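Local coordinates for protein proline dehydrogenase (Deinococcus radiodurans, PDB 4H6Q) that oxidises L-proline to delta-1-pyrroline-5-carboxylate with an FAD cofactor and passes the electrons to a quinone, the first step of proline breakdown to glutamate, at residues A[123-128]-A[156-161]; A[224-229]-A[274-279]; A[84-89]-A[128-133]. One frame throughout, in Å; residues are numbered along the deposited sequence.

Contact 1 (A[123-128]-A[156-161]); sequences IIAKAK and GEFGAE
K128 NZ makes two bonds at once: it donates to F158 O at 2.9 Å, and to a water at the same length that in turn gives a weak bond to E157 O. In the beta8-alpha8 barrel this ties helix 115-129 to its neighbour, helix 144-158, at the latter's C-terminal end. The ammonium stands above the carbonyl plane of F158, 39° out of it, with a C=O...N angle of 122°. Lysine suits the place because its length spans the gap between the helices and its charge would probably favour the negative end of a helix. With CG anti to the backbone N (chi1 179°) and the rest of the chain extended, NZ arrives at full stretch, while CD passes near the edge of the F158 ring. G159, which follows F158, has a positive phi that would jam a CB against the preceding carbonyl oxygen, hence glycine where the helix breaks off. Apolar contact backs the polar bond. I124, a buried residue whose side chain also reaches I134 of strand 133-136, sets CG2 over one face of the F158 ring as a CH-pi contact, 3.9 Å from its centroid and offset toward the rim. A125, small enough to let the ring lie close to its helix, meets it obliquely, with its CB 3.8 Å from F158 CE1.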
ATOM      1  N   ILE A 123      11.622   0.420 -11.263  1.00 11.17           N
ATOM      2  CA  ILE A 123      10.362   1.070 -10.945  1.00 10.06           C
ATOM      3  C   ILE A 123      10.586   2.371 -10.148  1.00 10.05           C
ATOM      4  O   ILE A 123      10.007   3.433 -10.474  1.00 10.46           O
ATOM      5  CB  ILE A 123       9.448   0.090 -10.185  1.00 10.26           C
ATOM      6  CG1 ILE A 123       9.032  -1.080 -11.128  1.00 10.79           C
ATOM      7  CG2 ILE A 123       8.239   0.794  -9.540  1.00 10.85           C
ATOM      8  CD1 ILE A 123       8.418  -2.279 -10.369  1.00 11.70           C
ATOM      9  N   ILE A 124      11.410   2.296  -9.103  1.00 10.01           N
ATOM     10  CA  ILE A 124      11.611   3.466  -8.255  1.00  9.99           C
ATOM     11  C   ILE A 124      12.361   4.558  -9.025  1.00 11.25           C
ATOM     12  O   ILE A 124      12.035   5.749  -8.892  1.00 12.55           O
ATOM     13  CB  ILE A 124      12.358   3.103  -6.959  1.00 10.15           C
ATOM     14  CG1 ILE A 124      11.566   2.081  -6.144  1.00  9.87           C
ATOM     15  CG2 ILE A 124      12.660   4.400  -6.132  1.00 12.44           C
ATOM     16  CD1 ILE A 124      12.427   1.369  -5.103  1.00 12.49           C
ATOM     17  N   ALA A 125      13.348   4.185  -9.844  1.00 11.81           N
ATOM     18  CA  ALA A 125      14.077   5.182 -10.641  1.00 12.66           C
ATOM     19  C   ALA A 125      13.100   5.952 -11.536  1.00 12.91           C
ATOM     20  O   ALA A 125      13.220   7.171 -11.675  1.00 15.16           O
ATOM     21  CB  ALA A 125      15.163   4.486 -11.468  1.00 14.33           C
ATOM     22  N   LYS A 126      12.150   5.261 -12.164  1.00 12.43           N
ATOM     23  CA  LYS A 126      11.192   5.899 -13.061  1.00 13.08           C
ATOM     24  C   LYS A 126      10.257   6.814 -12.271  1.00 12.48           C
ATOM     25  O   LYS A 126      10.023   7.990 -12.668  1.00 14.07           O
ATOM     26  CB  LYS A 126      10.426   4.861 -13.907  1.00 15.36           C
ATOM     27  CG  LYS A 126       9.493   5.445 -14.936  1.00 18.87           C
ATOM     28  CD  LYS A 126      10.135   6.409 -15.906  1.00 22.75           C
ATOM     29  CE  LYS A 126      11.075   5.698 -16.839  1.00 26.67           C
ATOM     30  NZ  LYS A 126      11.365   6.593 -17.970  1.00 29.01           N
ATOM     31  N   ALA A 127       9.705   6.332 -11.159  1.00 11.87           N
ATOM     32  CA  ALA A 127       8.822   7.172 -10.346  1.00 11.16           C
ATOM     33  C   ALA A 127       9.611   8.400  -9.863  1.00 11.50           C
ATOM     34  O   ALA A 127       9.092   9.526  -9.942  1.00 13.85           O
ATOM     35  CB  ALA A 127       8.245   6.404  -9.159  1.00 11.80           C
ATOM     36  N   LYS A 128      10.858   8.218  -9.416  1.00 12.51           N
ATOM     37  CA  LYS A 128      11.652   9.350  -8.907  1.00 14.31           C
ATOM     38  C   LYS A 128      11.957  10.382  -9.996  1.00 16.83           C
ATOM     39  O   LYS A 128      11.986  11.597  -9.729  1.00 19.10           O
ATOM     40  CB  LYS A 128      12.962   8.844  -8.319  1.00 15.06           C
ATOM     41  CG  LYS A 128      13.887   9.952  -7.782  1.00 15.85           C
ATOM     42  CD  LYS A 128      15.060   9.419  -7.003  1.00 16.52           C
ATOM     43  CE  LYS A 128      15.973  10.556  -6.601  1.00 18.06           C
ATOM     44  NZ  LYS A 128      17.091  10.030  -5.744  1.00 19.31           N
ATOM     45  N   GLY A 156      18.802   3.773   0.645  1.00 14.69           N
ATOM     46  CA  GLY A 156      20.162   4.205   0.401  1.00 16.77           C
ATOM     47  C   GLY A 156      20.419   4.657  -1.026  1.00 16.54           C
ATOM     48  O   GLY A 156      21.158   5.623  -1.265  1.00 19.75           O
ATOM     49  N   GLU A 157      19.792   3.963  -1.979  1.00 15.36           N
ATOM     50  CA  GLU A 157      19.961   4.283  -3.399  1.00 15.71           C
ATOM     51  C   GLU A 157      19.122   5.440  -3.953  1.00 15.84           C
ATOM     52  O   GLU A 157      19.604   6.199  -4.807  1.00 20.47           O
ATOM     53  CB  GLU A 157      19.768   3.021  -4.244  1.00 17.04           C
ATOM     54  CG  GLU A 157      20.788   1.980  -3.926  1.00 17.65           C
ATOM     55  CD  GLU A 157      20.537   0.665  -4.599  1.00 19.87           C
ATOM     56  OE1 GLU A 157      19.570   0.524  -5.396  1.00 21.19           O
ATOM     57  OE2 GLU A 157      21.350  -0.243  -4.317  1.00 20.77           O
ATOM     58  N   PHE A 158      17.922   5.622  -3.433  1.00 14.53           N
ATOM     59  CA  PHE A 158      16.943   6.547  -4.005  1.00 13.61           C
ATOM     60  C   PHE A 158      16.437   7.612  -3.071  1.00 13.54           C
ATOM     61  O   PHE A 158      15.905   8.597  -3.559  1.00 15.69           O
ATOM     62  CB  PHE A 158      15.710   5.733  -4.546  1.00 13.67           C
ATOM     63  CG  PHE A 158      16.081   4.802  -5.663  1.00 13.91           C
ATOM     64  CD1 PHE A 158      16.351   5.301  -6.948  1.00 14.26           C
ATOM     65  CD2 PHE A 158      16.228   3.445  -5.424  1.00 13.30           C
ATOM     66  CE1 PHE A 158      16.737   4.451  -7.988  1.00 15.34           C
ATOM     67  CE2 PHE A 158      16.620   2.588  -6.446  1.00 14.35           C
ATOM     68  CZ  PHE A 158      16.892   3.077  -7.726  1.00 14.48           C
ATOM     69  N   GLY A 159      16.605   7.429  -1.749  1.00 13.74           N
ATOM     70  CA  GLY A 159      16.198   8.428  -0.777  1.00 14.07           C
ATOM     71  C   GLY A 159      14.856   8.105  -0.136  1.00 13.11           C
ATOM     72  O   GLY A 159      13.922   7.594  -0.804  1.00 13.73           O
ATOM     73  N   ALA A 160      14.732   8.443   1.143  1.00 15.37           N
ATOM     74  CA  ALA A 160      13.480   8.233   1.906  1.00 14.75           C
ATOM     75  C   ALA A 160      12.292   9.021   1.369  1.00 15.04           C
ATOM     76  O   ALA A 160      11.158   8.707   1.681  1.00 15.87           O
ATOM     77  CB  ALA A 160      13.703   8.550   3.401  1.00 15.62           C
ATOM     78  N   GLU A 161      12.553  10.029   0.552  1.00 15.90           N
ATOM     79  CA  GLU A 161      11.476  10.751  -0.112  1.00 16.74           C
ATOM     80  C   GLU A 161      10.823   9.987  -1.269  1.00 14.84           C
ATOM     81  O   GLU A 161       9.750  10.394  -1.753  1.00 14.56           O
ATOM     82  CB  GLU A 161      12.050  12.057  -0.690  1.00 20.81           C
ATOM     83  CG  GLU A 161      12.885  12.911   0.283  1.00 27.36           C
ATOM     84  CD  GLU A 161      14.425  12.560   0.318  1.00 30.80           C
ATOM     85  OE1 GLU A 161      14.891  11.507  -0.207  1.00 25.27           O
ATOM     86  OE2 GLU A 161      15.183  13.404   0.857  1.00 37.46           O
TER
HETATM   87  O   HOH W   1      18.644   8.144  -7.357  1.00 33.03           O

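Contact 2 (A[224-229]-A[274-279]); sequences GNYTNV and GYRVRV
The backbones of Y226 and R276 stay well apart, their CA atoms 11.9 Å from each other, each a short way past a glycine (G224, G274) whose positive phi ends a helix in a Schellman motif. Two long side chains bridge the gap. The tyrosine ring swings out with CG anti to the backbone N (chi1 -164°), which carries its hydroxyl toward the other segment; R276 answers with a chain extended from CG to NE. R276 NH1 donates to Y226 OH at 3.0 Å, with an N-H...O angle of 158°, and the oxygen lies close to the guanidinium plane, where an N-H points. Ring and guanidinium are turned 42° against each other, so they do not stack, and R276 CD also comes within 3.3 Å of Y226 OH. In the barrel, strands 227-230 and 277-283 are not neighbours: strand 254-259 runs between them, and its E255 is the second partner of the hydroxyl. The OE2 atom of E255 is hydrogen-bonded to Y226 OH while its OE1 makes a salt bridge with R278 NE, so the phenol sits between a carboxylate and a guanidinium and suits both, being able to donate to the one and accept from the other. A phenylalanine in place of Y226 would probably keep the ring but leave R276 NH1 and E255 OE2 each without this mate, and the arginine freer to swing. At the first residue of the strand, the T227 hydroxyl supplies a donor for the loop before it, OG1 reaching back to N225 O at 3.0 Å.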
ATOM      1  N   GLY A 224       9.019  11.650  14.391  1.00 17.84           N
ATOM      2  CA  GLY A 224       9.107  12.672  13.353  1.00 17.70           C
ATOM      3  C   GLY A 224       9.121  12.106  11.941  1.00 16.51           C
ATOM      4  O   GLY A 224       9.498  12.807  10.970  1.00 18.71           O
ATOM      5  N   ASN A 225       8.677  10.855  11.780  1.00 13.59           N
ATOM      6  CA  ASN A 225       8.687  10.245  10.450  1.00 12.41           C
ATOM      7  C   ASN A 225       7.321  10.312   9.796  1.00 12.00           C
ATOM      8  O   ASN A 225       6.298  10.291  10.506  1.00 12.61           O
ATOM      9  CB  ASN A 225       9.087   8.770  10.611  1.00 14.54           C
ATOM     10  CG  ASN A 225      10.445   8.612  11.218  1.00 18.05           C
ATOM     11  OD1 ASN A 225      11.357   9.364  10.894  1.00 20.72           O
ATOM     12  ND2 ASN A 225      10.586   7.641  12.125  1.00 20.35           N
ATOM     13  N   TYR A 226       7.283  10.415   8.472  1.00 11.98           N
ATOM     14  CA  TYR A 226       6.001  10.521   7.779  1.00 11.01           C
ATOM     15  C   TYR A 226       5.230   9.195   7.951  1.00 10.30           C
ATOM     16  O   TYR A 226       5.794   8.096   7.756  1.00 11.05           O
ATOM     17  CB  TYR A 226       6.210  10.898   6.293  1.00 11.13           C
ATOM     18  CG  TYR A 226       4.915  11.384   5.681  1.00  9.86           C
ATOM     19  CD1 TYR A 226       4.642  12.744   5.705  1.00 10.33           C
ATOM     20  CD2 TYR A 226       3.949  10.498   5.186  1.00  9.92           C
ATOM     21  CE1 TYR A 226       3.466  13.227   5.213  1.00  9.95           C
ATOM     22  CE2 TYR A 226       2.723  10.976   4.679  1.00  9.46           C
ATOM     23  CZ  TYR A 226       2.493  12.349   4.701  1.00  8.95           C
ATOM     24  OH  TYR A 226       1.310  12.864   4.182  1.00  9.47           O
ATOM     25  N   THR A 227       3.974   9.305   8.380  1.00  9.49           N
ATOM     26  CA  THR A 227       3.206   8.118   8.775  1.00  9.35           C
ATOM     27  C   THR A 227       1.949   8.070   7.956  1.00  8.57           C
ATOM     28  O   THR A 227       1.230   9.079   7.863  1.00  9.48           O
ATOM     29  CB  THR A 227       2.852   8.226  10.274  1.00 10.09           C
ATOM     30  OG1 THR A 227       4.064   8.367  11.033  1.00 10.75           O
ATOM     31  CG2 THR A 227       2.171   7.000  10.755  1.00 11.75           C
ATOM     32  N   ASN A 228       1.644   6.896   7.384  1.00  9.00           N
ATOM     33  CA  ASN A 228       0.371   6.701   6.681  1.00  7.90           C
ATOM     34  C   ASN A 228      -0.520   5.847   7.574  1.00  7.81           C
ATOM     35  O   ASN A 228      -0.169   4.687   7.861  1.00  9.23           O
ATOM     36  CB  ASN A 228       0.573   6.065   5.286  1.00  7.96           C
ATOM     37  CG  ASN A 228       1.676   6.733   4.516  1.00  8.04           C
ATOM     38  OD1 ASN A 228       1.586   7.937   4.212  1.00  9.31           O
ATOM     39  ND2 ASN A 228       2.759   5.992   4.218  1.00  9.61           N
ATOM     40  N   VAL A 229      -1.622   6.429   8.023  1.00  7.89           N
ATOM     41  CA  VAL A 229      -2.516   5.747   8.964  1.00  8.51           C
ATOM     42  C   VAL A 229      -3.584   5.032   8.127  1.00  8.85           C
ATOM     43  O   VAL A 229      -4.626   5.609   7.786  1.00  8.48           O
ATOM     44  CB  VAL A 229      -3.130   6.766   9.948  1.00  8.68           C
ATOM     45  CG1 VAL A 229      -4.049   6.074  10.968  1.00 10.05           C
ATOM     46  CG2 VAL A 229      -2.006   7.508  10.692  1.00 10.56           C
ATOM     47  N   GLY A 274      -9.575  18.935   6.449  1.00 12.64           N
ATOM     48  CA  GLY A 274      -8.199  19.394   6.229  1.00 13.04           C
ATOM     49  C   GLY A 274      -7.158  18.326   6.505  1.00 12.10           C
ATOM     50  O   GLY A 274      -5.963  18.649   6.468  1.00 14.75           O
ATOM     51  N   TYR A 275      -7.554  17.070   6.768  1.00 10.45           N
ATOM     52  CA  TYR A 275      -6.556  15.987   6.825  1.00 10.22           C
ATOM     53  C   TYR A 275      -6.181  15.531   5.432  1.00 10.29           C
ATOM     54  O   TYR A 275      -6.995  15.603   4.493  1.00 12.29           O
ATOM     55  CB  TYR A 275      -7.103  14.800   7.629  1.00 11.22           C
ATOM     56  CG  TYR A 275      -7.381  15.152   9.074  1.00 11.17           C
ATOM     57  CD1 TYR A 275      -6.325  15.233  10.012  1.00 11.56           C
ATOM     58  CD2 TYR A 275      -8.651  15.485   9.489  1.00 12.52           C
ATOM     59  CE1 TYR A 275      -6.574  15.568  11.308  1.00 12.26           C
ATOM     60  CE2 TYR A 275      -8.918  15.846  10.803  1.00 12.39           C
ATOM     61  CZ  TYR A 275      -7.891  15.897  11.713  1.00 12.25           C
ATOM     62  OH  TYR A 275      -8.174  16.260  13.026  1.00 14.74           O
ATOM     63  N   ARG A 276      -4.972  15.055   5.268  1.00  9.55           N
ATOM     64  CA  ARG A 276      -4.606  14.375   4.031  1.00  9.45           C
ATOM     65  C   ARG A 276      -5.239  12.986   4.015  1.00  8.42           C
ATOM     66  O   ARG A 276      -5.163  12.258   5.013  1.00  8.85           O
ATOM     67  CB  ARG A 276      -3.094  14.198   3.961  1.00 10.23           C
ATOM     68  CG  ARG A 276      -2.346  15.522   3.744  1.00 10.08           C
ATOM     69  CD  ARG A 276      -0.823  15.316   3.735  1.00 10.21           C
ATOM     70  NE  ARG A 276      -0.180  16.592   3.361  1.00 10.75           N
ATOM     71  CZ  ARG A 276       1.089  16.684   2.986  1.00 12.60           C
ATOM     72  NH1 ARG A 276       1.829  15.576   2.989  1.00 13.29           N
ATOM     73  NH2 ARG A 276       1.609  17.864   2.626  1.00 15.39           N
ATOM     74  N   VAL A 277      -5.780  12.612   2.851  1.00  9.29           N
ATOM     75  CA  VAL A 277      -6.345  11.285   2.641  1.00  9.30           C
ATOM     76  C   VAL A 277      -5.819  10.772   1.303  1.00  8.88           C
ATOM     77  O   VAL A 277      -5.849  11.489   0.299  1.00  9.62           O
ATOM     78  CB  VAL A 277      -7.882  11.306   2.585  1.00 10.80           C
ATOM     79  CG1 VAL A 277      -8.452   9.874   2.381  1.00 12.16           C
ATOM     80  CG2 VAL A 277      -8.489  11.968   3.820  1.00 13.59           C
ATOM     81  N   ARG A 278      -5.336   9.528   1.264  1.00  8.50           N
ATOM     82  CA  ARG A 278      -4.861   8.924   0.014  1.00  7.70           C
ATOM     83  C   ARG A 278      -5.432   7.529  -0.100  1.00  8.12           C
ATOM     84  O   ARG A 278      -5.250   6.704   0.800  1.00  9.79           O
ATOM     85  CB  ARG A 278      -3.325   8.877  -0.006  1.00  8.94           C
ATOM     86  CG  ARG A 278      -2.791   8.399  -1.360  1.00  7.71           C
ATOM     87  CD  ARG A 278      -1.268   8.281  -1.341  1.00  9.24           C
ATOM     88  NE  ARG A 278      -0.540   9.546  -1.087  1.00  9.09           N
ATOM     89  CZ  ARG A 278      -0.177  10.414  -2.031  1.00  9.95           C
ATOM     90  NH1 ARG A 278      -0.536  10.251  -3.313  1.00  9.50           N
ATOM     91  NH2 ARG A 278       0.607  11.429  -1.680  1.00 11.95           N
ATOM     92  N   VAL A 279      -6.111   7.257  -1.212  1.00  9.06           N
ATOM     93  CA  VAL A 279      -6.825   6.015  -1.381  1.00  8.92           C
ATOM     94  C   VAL A 279      -6.030   5.042  -2.224  1.00  8.60           C
ATOM     95  O   VAL A 279      -5.500   5.387  -3.304  1.00  9.49           O
ATOM     96  CB  VAL A 279      -8.222   6.278  -2.023  1.00  8.92           C
ATOM     97  CG1 VAL A 279      -8.871   5.013  -2.578  1.00 10.87           C
ATOM     98  CG2 VAL A 279      -9.118   6.934  -0.987  1.00 10.92           C
TER

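Contact 3 (A[84-89]-A[128-133]); sequences LIEAAH and KEYGGF
The rings of H89 and Y130 lie flat on each other, centroids 3.6 Å apart and planes within 4°, in a face-to-face stack. Here the packing is tight: H89 CD2 and NE2 both approach Y130 CE1 to 3.5 Å, and H89 CB rests at the same distance from Y130 CD2. The imidazole is delivered by its first torsion, which sets CG anti to the backbone N (chi1 173°) and lets the ring leave helix 71-90 toward the tyrosine. A flat aromatic of modest size fits this place, since it can lie flat against the phenol ring at the outer, exposed side of the contact. On the opposite face of the Y130 ring the cover is looser, CB of the exposed residue E129 standing 4.2 Å above the plane and only toward the rim. Toward the interior, buried I85 touches the ring edge with CG2, 4.0 Å from Y130 CD2, a lighter contact than the stack; I85 also packs on V97 of strand 96-99 and I123 of helix 115-129. The far end of the ring is fixed by a short hydrogen bond: Y130 OH donates to E86 OE1 at 2.6 Å, meeting it on the syn side and 24° out of the carboxylate plane. The glutamate chain bends at chi2 to bring the acid round to the hydroxyl, and its OE2 is held in a salt bridge by K126 of helix 115-129, one turn before Y130. Just after Y130, G131 takes up a positive phi as the C-prime residue of a Schellman motif: G131 N bonds to K128 O and G132 N to A127 O, ending helix 115-129 before strand 133-136, in the alpha-to-beta turn of a beta8-alpha8 barrel.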
ATOM      1  N   LEU A  84       2.409   2.105 -16.260  1.00 11.31           N
ATOM      2  CA  LEU A  84       1.474   2.840 -15.406  1.00 10.77           C
ATOM      3  C   LEU A  84       2.062   4.165 -14.960  1.00  9.90           C
ATOM      4  O   LEU A  84       1.393   5.200 -14.990  1.00 11.00           O
ATOM      5  CB  LEU A  84       1.154   1.958 -14.202  1.00 10.25           C
ATOM      6  CG  LEU A  84       0.416   2.646 -13.056  1.00 10.60           C
ATOM      7  CD1 LEU A  84      -0.999   3.038 -13.468  1.00 13.61           C
ATOM      8  CD2 LEU A  84       0.447   1.735 -11.815  1.00 13.73           C
ATOM      9  N   ILE A  85       3.301   4.143 -14.478  1.00  9.70           N
ATOM     10  CA  ILE A  85       3.955   5.381 -14.023  1.00 10.60           C
ATOM     11  C   ILE A  85       4.055   6.388 -15.173  1.00 10.00           C
ATOM     12  O   ILE A  85       3.811   7.597 -14.984  1.00 11.44           O
ATOM     13  CB  ILE A  85       5.361   5.054 -13.442  1.00 10.69           C
ATOM     14  CG1 ILE A  85       5.219   4.273 -12.138  1.00 10.39           C
ATOM     15  CG2 ILE A  85       6.204   6.294 -13.262  1.00 12.24           C
ATOM     16  CD1 ILE A  85       6.522   3.549 -11.726  1.00 12.26           C
ATOM     17  N   GLU A  86       4.431   5.938 -16.370  1.00 11.18           N
ATOM     18  CA  GLU A  86       4.467   6.842 -17.534  1.00 11.78           C
ATOM     19  C   GLU A  86       3.108   7.444 -17.818  1.00 11.85           C
ATOM     20  O   GLU A  86       2.988   8.650 -18.084  1.00 13.34           O
ATOM     21  CB  GLU A  86       4.992   6.119 -18.795  1.00 12.89           C
ATOM     22  CG  GLU A  86       6.441   5.621 -18.701  1.00 14.52           C
ATOM     23  CD  GLU A  86       7.495   6.670 -18.860  1.00 17.05           C
ATOM     24  OE1 GLU A  86       7.178   7.887 -18.822  1.00 17.84           O
ATOM     25  OE2 GLU A  86       8.670   6.272 -19.047  1.00 18.99           O
ATOM     26  N   ALA A  87       2.058   6.631 -17.762  1.00 12.68           N
ATOM     27  CA  ALA A  87       0.717   7.110 -18.065  1.00 14.00           C
ATOM     28  C   ALA A  87       0.221   8.084 -17.006  1.00 13.40           C
ATOM     29  O   ALA A  87      -0.421   9.102 -17.339  1.00 14.55           O
ATOM     30  CB  ALA A  87      -0.263   5.908 -18.222  1.00 15.83           C
ATOM     31  N   ALA A  88       0.487   7.791 -15.732  1.00 12.20           N
ATOM     32  CA  ALA A  88       0.118   8.740 -14.668  1.00 12.24           C
ATOM     33  C   ALA A  88       0.786  10.093 -14.860  1.00 11.06           C
ATOM     34  O   ALA A  88       0.121  11.136 -14.888  1.00 12.59           O
ATOM     35  CB  ALA A  88       0.477   8.158 -13.293  1.00 12.70           C
ATOM     36  N   HIS A  89       2.094  10.061 -15.079  1.00 12.05           N
ATOM     37  CA  HIS A  89       2.852  11.292 -15.312  1.00 12.10           C
ATOM     38  C   HIS A  89       2.290  12.062 -16.514  1.00 12.83           C
ATOM     39  O   HIS A  89       2.171  13.299 -16.453  1.00 15.38           O
ATOM     40  CB  HIS A  89       4.337  10.942 -15.479  1.00 12.71           C
ATOM     41  CG  HIS A  89       5.193  12.103 -15.888  1.00 13.74           C
ATOM     42  ND1 HIS A  89       5.382  13.215 -15.084  1.00 14.64           N
ATOM     43  CD2 HIS A  89       5.905  12.340 -17.023  1.00 14.78           C
ATOM     44  CE1 HIS A  89       6.163  14.096 -15.707  1.00 14.88           C
ATOM     45  NE2 HIS A  89       6.498  13.587 -16.890  1.00 16.36           N
ATOM     46  N   LYS A 128      10.858   8.218  -9.416  1.00 12.51           N
ATOM     47  CA  LYS A 128      11.652   9.350  -8.907  1.00 14.31           C
ATOM     48  C   LYS A 128      11.957  10.382  -9.996  1.00 16.83           C
ATOM     49  O   LYS A 128      11.986  11.597  -9.729  1.00 19.10           O
ATOM     50  CB  LYS A 128      12.962   8.844  -8.319  1.00 15.06           C
ATOM     51  CG  LYS A 128      13.887   9.952  -7.782  1.00 15.85           C
ATOM     52  CD  LYS A 128      15.060   9.419  -7.003  1.00 16.52           C
ATOM     53  CE  LYS A 128      15.973  10.556  -6.601  1.00 18.06           C
ATOM     54  NZ  LYS A 128      17.091  10.030  -5.744  1.00 19.31           N
ATOM     55  N   GLU A 129      12.150   9.952 -11.244  1.00 16.99           N
ATOM     56  CA  GLU A 129      12.368  10.912 -12.335  1.00 18.54           C
ATOM     57  C   GLU A 129      11.232  11.927 -12.397  1.00 17.98           C
ATOM     58  O   GLU A 129      11.419  13.105 -12.823  1.00 20.83           O
ATOM     59  CB  GLU A 129      12.422  10.154 -13.653  1.00 22.24           C
ATOM     60  CG  GLU A 129      12.772  11.001 -14.838  1.00 26.18           C
ATOM     61  CD  GLU A 129      12.801  10.203 -16.127  1.00 31.47           C
ATOM     62  OE1 GLU A 129      12.854  10.866 -17.195  1.00 35.63           O
ATOM     63  OE2 GLU A 129      12.774   8.944 -16.057  1.00 34.23           O
ATOM     64  N   TYR A 130      10.044  11.463 -12.042  1.00 14.64           N
ATOM     65  CA  TYR A 130       8.855  12.288 -12.158  1.00 16.38           C
ATOM     66  C   TYR A 130       8.421  12.813 -10.793  1.00 19.23           C
ATOM     67  O   TYR A 130       7.264  13.194 -10.607  1.00 21.57           O
ATOM     68  CB  TYR A 130       7.720  11.504 -12.835  1.00 16.42           C
ATOM     69  CG  TYR A 130       8.063  10.992 -14.233  1.00 14.59           C
ATOM     70  CD1 TYR A 130       8.858  11.740 -15.117  1.00 16.78           C
ATOM     71  CD2 TYR A 130       7.579   9.752 -14.680  1.00 15.52           C
ATOM     72  CE1 TYR A 130       9.139  11.280 -16.368  1.00 16.20           C
ATOM     73  CE2 TYR A 130       7.866   9.296 -15.950  1.00 15.45           C
ATOM     74  CZ  TYR A 130       8.654  10.055 -16.789  1.00 16.58           C
ATOM     75  OH  TYR A 130       8.929   9.612 -18.056  1.00 18.33           O
ATOM     76  N   GLY A 131       9.350  12.779  -9.840  1.00 19.57           N
ATOM     77  CA  GLY A 131       9.123  13.320  -8.501  1.00 22.11           C
ATOM     78  C   GLY A 131       8.205  12.453  -7.656  1.00 22.81           C
ATOM     79  O   GLY A 131       7.655  12.897  -6.649  1.00 28.77           O
ATOM     80  N   GLY A 132       8.029  11.200  -8.079  1.00 17.48           N
ATOM     81  CA  GLY A 132       7.094  10.273  -7.445  1.00 16.48           C
ATOM     82  C   GLY A 132       7.613   9.428  -6.305  1.00 15.13           C
ATOM     83  O   GLY A 132       8.715   9.665  -5.727  1.00 19.06           O
ATOM     84  N   PHE A 133       6.804   8.407  -5.954  1.00 11.57           N
ATOM     85  CA  PHE A 133       7.000   7.638  -4.743  1.00 10.09           C
ATOM     86  C   PHE A 133       6.531   6.202  -4.949  1.00  8.92           C
ATOM     87  O   PHE A 133       5.437   6.001  -5.553  1.00  9.88           O
ATOM     88  CB  PHE A 133       6.204   8.285  -3.590  1.00 10.51           C
ATOM     89  CG  PHE A 133       6.367   7.606  -2.260  1.00  9.39           C
ATOM     90  CD1 PHE A 133       7.413   7.951  -1.409  1.00 12.12           C
ATOM     91  CD2 PHE A 133       5.455   6.636  -1.855  1.00 10.52           C
ATOM     92  CE1 PHE A 133       7.522   7.336  -0.139  1.00 12.54           C
ATOM     93  CE2 PHE A 133       5.561   6.028  -0.622  1.00 12.48           C
ATOM     94  CZ  PHE A 133       6.599   6.371   0.230  1.00 13.55           C
TER

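From the N terminus, segment 84-89 on helix 71-90 comes first, and contact 3 closes when the chain, having built strand 96-99 and helix 115-129, reaches 128-133. Contact 1 opens inside that loop, at 123-128, and closes only at 156-161 after strand 133-136 and helix 144-158, so the two cross. They share K128 and helix 115-129, and together link three successive outer helices of the barrel. Contact 2 follows in series, its centre about 20 Å from each of theirs; the loop it closes holds helix 234-246, strand 254-259 and helix 264-272, and it joins the entrances of two barrel strands separated by one other.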